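Local structure of malyl-CoA lyase/beta-methylmalyl-CoA lyase (Methylobacterium extorquens, 5UGR) at residues 152-163 and 216-227. The protein belongs to the HpcH/HpaI aldolase/citrate lyase family of TIM-barrel proteins and binds a magnesium ion. Numbering follows the deposited sequence.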
loop_
_atom_site.group_PDB
_atom_site.type_symbol
_atom_site.label_atom_id
_atom_site.label_comp_id
_atom_site.label_asym_id
_atom_site.label_seq_id
_atom_site.Cartn_x
_atom_site.Cartn_y
_atom_site.Cartn_z
ATOM N N ALA A 152 8.429 -4.544 12.007
ATOM C CA ALA A 152 8.186 -5.723 12.817
ATOM C C ALA A 152 7.935 -7.015 12.026
ATOM O O ALA A 152 8.094 -8.092 12.594
ATOM C CB ALA A 152 6.984 -5.474 13.742
ATOM N N THR A 153 7.523 -6.904 10.771
ATOM C CA THR A 153 7.265 -8.028 9.906
ATOM C C THR A 153 8.300 -8.226 8.799
ATOM O O THR A 153 8.029 -8.873 7.780
ATOM C CB THR A 153 5.842 -8.031 9.344
ATOM O OG1 THR A 153 5.658 -6.885 8.526
ATOM C CG2 THR A 153 4.791 -8.095 10.473
ATOM N N SER A 154 9.506 -7.705 9.020
ATOM C CA SER A 154 10.478 -7.633 7.928
ATOM C C SER A 154 11.392 -8.827 7.739
ATOM O O SER A 154 12.105 -8.839 6.724
ATOM C CB SER A 154 11.344 -6.394 8.146
ATOM O OG SER A 154 12.081 -6.430 9.349
ATOM N N SER A 155 11.385 -9.791 8.660
ATOM C CA SER A 155 12.273 -10.965 8.494
ATOM C C SER A 155 11.826 -12.079 9.415
ATOM O O SER A 155 11.533 -11.834 10.582
ATOM C CB SER A 155 13.705 -10.619 8.847
ATOM O OG SER A 155 14.558 -11.763 8.851
ATOM N N LYS A 156 11.905 -13.309 8.914
ATOM C CA LYS A 156 11.655 -14.484 9.754
ATOM C C LYS A 156 12.682 -14.641 10.870
ATOM O O LYS A 156 12.416 -15.337 11.872
ATOM C CB LYS A 156 11.612 -15.739 8.880
ATOM C CG LYS A 156 10.346 -15.813 8.036
ATOM C CD LYS A 156 10.246 -17.153 7.275
ATOM C CE LYS A 156 11.279 -17.342 6.175
ATOM N NZ LYS A 156 11.208 -16.305 5.071
ATOM N N ARG A 157 13.843 -13.976 10.715
ATOM C CA ARG A 157 14.846 -13.950 11.772
ATOM C C ARG A 157 14.569 -13.021 12.889
ATOM O O ARG A 157 15.220 -13.103 13.925
ATOM C CB ARG A 157 16.235 -13.621 11.236
ATOM C CG ARG A 157 16.779 -14.520 10.144
ATOM C CD ARG A 157 18.156 -14.058 9.698
ATOM N NE ARG A 157 18.689 -14.837 8.618
ATOM C CZ ARG A 157 19.444 -15.930 8.739
ATOM N NH1 ARG A 157 19.817 -16.386 9.928
ATOM N NH2 ARG A 157 19.845 -16.541 7.631
ATOM N N LEU A 158 13.658 -12.052 12.680
ATOM C CA LEU A 158 13.473 -11.013 13.661
ATOM C C LEU A 158 12.815 -11.559 14.917
ATOM O O LEU A 158 11.783 -12.241 14.861
ATOM C CB LEU A 158 12.637 -9.860 13.067
ATOM C CG LEU A 158 12.524 -8.594 13.911
ATOM C CD1 LEU A 158 13.888 -8.022 14.228
ATOM C CD2 LEU A 158 11.694 -7.551 13.137
ATOM N N GLU A 159 13.439 -11.265 16.051
ATOM C CA GLU A 159 13.004 -11.702 17.367
ATOM C C GLU A 159 12.651 -10.628 18.374
ATOM O O GLU A 159 11.891 -10.917 19.314
ATOM C CB GLU A 159 14.067 -12.574 18.058
ATOM C CG GLU A 159 14.530 -13.761 17.255
ATOM C CD GLU A 159 15.548 -14.625 18.018
ATOM O OE1 GLU A 159 16.286 -15.376 17.319
ATOM O OE2 GLU A 159 15.591 -14.524 19.276
ATOM N N ALA A 160 13.159 -9.409 18.211
ATOM C CA ALA A 160 13.138 -8.429 19.314
ATOM C C ALA A 160 13.409 -7.043 18.757
ATOM O O ALA A 160 14.084 -6.904 17.729
ATOM C CB ALA A 160 14.213 -8.785 20.327
ATOM N N MET A 161 12.901 -6.034 19.469
ATOM C CA MET A 161 13.215 -4.634 19.175
ATOM C C MET A 161 13.650 -3.977 20.479
ATOM O O MET A 161 13.000 -4.193 21.521
ATOM C CB MET A 161 12.005 -3.863 18.604
ATOM C CG MET A 161 11.181 -4.586 17.557
ATOM S SD MET A 161 9.811 -3.606 16.852
ATOM C CE MET A 161 10.475 -3.626 15.209
ATOM N N SER A 162 14.737 -3.182 20.386
ATOM C CA SER A 162 15.163 -2.373 21.509
ATOM C C SER A 162 14.859 -0.901 21.239
ATOM O O SER A 162 15.123 -0.430 20.135
ATOM C CB SER A 162 16.662 -2.498 21.758
ATOM O OG SER A 162 17.025 -3.733 22.391
ATOM N N PHE A 163 14.335 -0.205 22.282
ATOM C CA PHE A 163 14.095 1.231 22.229
ATOM C C PHE A 163 15.354 1.954 22.625
ATOM O O PHE A 163 15.710 2.026 23.804
ATOM C CB PHE A 163 12.915 1.593 23.076
ATOM C CG PHE A 163 12.694 3.051 23.197
ATOM C CD1 PHE A 163 12.621 3.829 22.061
ATOM C CD2 PHE A 163 12.665 3.674 24.461
ATOM C CE1 PHE A 163 12.466 5.216 22.181
ATOM C CE2 PHE A 163 12.476 5.053 24.568
ATOM C CZ PHE A 163 12.412 5.808 23.442
ATOM N N ALA A 216 3.860 -2.793 18.283
ATOM C CA ALA A 216 4.396 -3.450 17.099
ATOM C C ALA A 216 4.946 -4.828 17.483
ATOM O O ALA A 216 4.772 -5.825 16.762
ATOM C CB ALA A 216 5.483 -2.588 16.470
ATOM N N CYS A 217 5.740 -4.872 18.544
ATOM C CA CYS A 217 6.300 -6.153 18.991
ATOM C C CYS A 217 5.262 -7.181 19.349
ATOM O O CYS A 217 5.331 -8.344 18.923
ATOM C CB CYS A 217 7.203 -5.912 20.227
ATOM S SG CYS A 217 8.797 -5.130 19.825
ATOM N N ARG A 218 4.298 -6.764 20.146
ATOM C CA ARG A 218 3.290 -7.709 20.672
ATOM C C ARG A 218 2.297 -8.145 19.590
ATOM O O ARG A 218 1.738 -9.241 19.666
ATOM C CB ARG A 218 2.608 -7.146 21.929
ATOM C CG ARG A 218 3.556 -7.026 23.095
ATOM C CD ARG A 218 3.923 -8.377 23.635
ATOM N NE ARG A 218 4.695 -8.302 24.883
ATOM C CZ ARG A 218 5.612 -9.205 25.253
ATOM N NH1 ARG A 218 5.938 -10.205 24.458
ATOM N NH2 ARG A 218 6.246 -9.062 26.390
ATOM N N ALA A 219 2.074 -7.288 18.568
ATOM C CA ALA A 219 1.236 -7.668 17.452
ATOM C C ALA A 219 1.901 -8.772 16.641
ATOM O O ALA A 219 1.216 -9.685 16.195
ATOM C CB ALA A 219 0.988 -6.489 16.554
ATOM N N TYR A 220 3.226 -8.701 16.488
ATOM C CA TYR A 220 3.932 -9.478 15.488
ATOM C C TYR A 220 4.937 -10.495 16.070
ATOM O O TYR A 220 5.764 -11.042 15.299
ATOM C CB TYR A 220 4.495 -8.557 14.423
ATOM C CG TYR A 220 3.398 -7.799 13.704
ATOM C CD1 TYR A 220 2.407 -8.486 12.995
ATOM C CD2 TYR A 220 3.332 -6.428 13.740
ATOM C CE1 TYR A 220 1.392 -7.797 12.365
ATOM C CE2 TYR A 220 2.323 -5.713 13.106
ATOM C CZ TYR A 220 1.358 -6.401 12.394
ATOM O OH TYR A 220 0.324 -5.728 11.766
ATOM N N GLY A 221 4.801 -10.786 17.377
ATOM C CA GLY A 221 5.501 -11.922 17.996
ATOM C C GLY A 221 6.921 -11.685 18.493
ATOM O O GLY A 221 7.669 -12.651 18.667
ATOM N N LEU A 222 7.279 -10.419 18.659
ATOM C CA LEU A 222 8.633 -10.038 19.069
ATOM C C LEU A 222 8.734 -9.657 20.540
ATOM O O LEU A 222 7.769 -9.251 21.159
ATOM C CB LEU A 222 9.100 -8.852 18.232
ATOM C CG LEU A 222 8.885 -8.923 16.726
ATOM C CD1 LEU A 222 9.355 -7.656 16.027
ATOM C CD2 LEU A 222 9.508 -10.148 16.112
ATOM N N ARG A 223 9.974 -9.688 21.075
ATOM C CA ARG A 223 10.275 -9.223 22.434
ATOM C C ARG A 223 10.468 -7.700 22.443
ATOM O O ARG A 223 11.359 -7.234 21.734
ATOM C CB ARG A 223 11.533 -9.906 22.968
ATOM C CG ARG A 223 11.518 -11.423 22.957
ATOM C CD ARG A 223 12.753 -11.995 23.618
ATOM N NE ARG A 223 13.982 -11.856 22.881
ATOM C CZ ARG A 223 14.400 -12.695 21.920
ATOM N NH1 ARG A 223 15.622 -12.502 21.363
ATOM N NH2 ARG A 223 13.615 -13.688 21.491
ATOM N N PRO A 224 9.708 -6.959 23.274
ATOM C CA PRO A 224 9.970 -5.531 23.430
ATOM C C PRO A 224 10.969 -5.305 24.573
ATOM O O PRO A 224 10.698 -5.689 25.733
ATOM C CB PRO A 224 8.596 -4.967 23.804
ATOM C CG PRO A 224 7.728 -6.107 24.226
ATOM C CD PRO A 224 8.484 -7.383 24.004
ATOM N N ILE A 225 12.073 -4.621 24.218
ATOM C CA ILE A 225 13.200 -4.408 25.132
ATOM C C ILE A 225 13.437 -2.917 25.266
ATOM O O ILE A 225 13.489 -2.178 24.263
ATOM C CB ILE A 225 14.503 -5.097 24.613
ATOM C CG1 ILE A 225 14.231 -6.565 24.253
ATOM C CG2 ILE A 225 15.599 -4.944 25.645
ATOM C CD1 ILE A 225 13.782 -7.447 25.372
ATOM N N ASP A 226 13.618 -2.450 26.516
ATOM C CA ASP A 226 13.902 -1.036 26.760
ATOM C C ASP A 226 15.400 -0.820 26.730
ATOM O O ASP A 226 16.170 -1.697 27.157
ATOM C CB ASP A 226 13.326 -0.648 28.134
ATOM C CG ASP A 226 13.264 0.849 28.370
ATOM O OD1 ASP A 226 13.163 1.618 27.375
ATOM O OD2 ASP A 226 13.408 1.229 29.570
ATOM N N GLY A 227 15.821 0.357 26.291
ATOM C CA GLY A 227 17.222 0.667 26.075
ATOM C C GLY A 227 17.972 1.187 27.327
ATOM O O GLY A 227 17.588 0.881 28.467
HETATM O O HOH W 1 7.402 -10.633 12.693
#
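Strands 158-163 and 223-226 run parallel, A160 beside R223 and S162 beside I225, with axes 4.7 Å apart at closest and 21° between their directions. Four backbone hydrogen bonds join them: R223 N to E159 O, M161 N to R223 O, I225 N to M161 O and F163 N to I225 O. E159 and R223 lie side by side and form a salt bridge. NH1 and NH2 of R223 both reach OE2 of E159, NH1 at 2.9 Å. OE2 lies in the guanidinium plane. The two nitrogens meet OE2 on its anti side, somewhat out of the carboxylate plane; the two planes are 77° apart. R12 also pairs with OE2, so two arginines share this oxygen. On the face that carries M161 and F163, opposite A160, R223 and I225, M161 in one of its two conformers packs on C217 SG. L222 spreads its two methyls: CD1 packs on L158 CD2 at 3.7 Å, and CD2 touches L158 O. CG2 of T153 sits over one face of the Y220 ring, 3.7 Å from its centroid, as a CH-pi contact. OD1 of D226 lies at the edge of the F163 ring, and the carboxylate is nearly coplanar with the ring; D226 OD2 forms a salt bridge with K253 NZ. Strands 158-163 and 223-226 are the sixth and seventh of the eight-stranded TIM barrel. Strand 134-139 flanks 158-163, and strand 252-255 flanks 223-226. Helix 207-220 covers M161 and F163 through M213, and Y220 OH is hydrogen-bonded to ND2 of N147 of a second subunit.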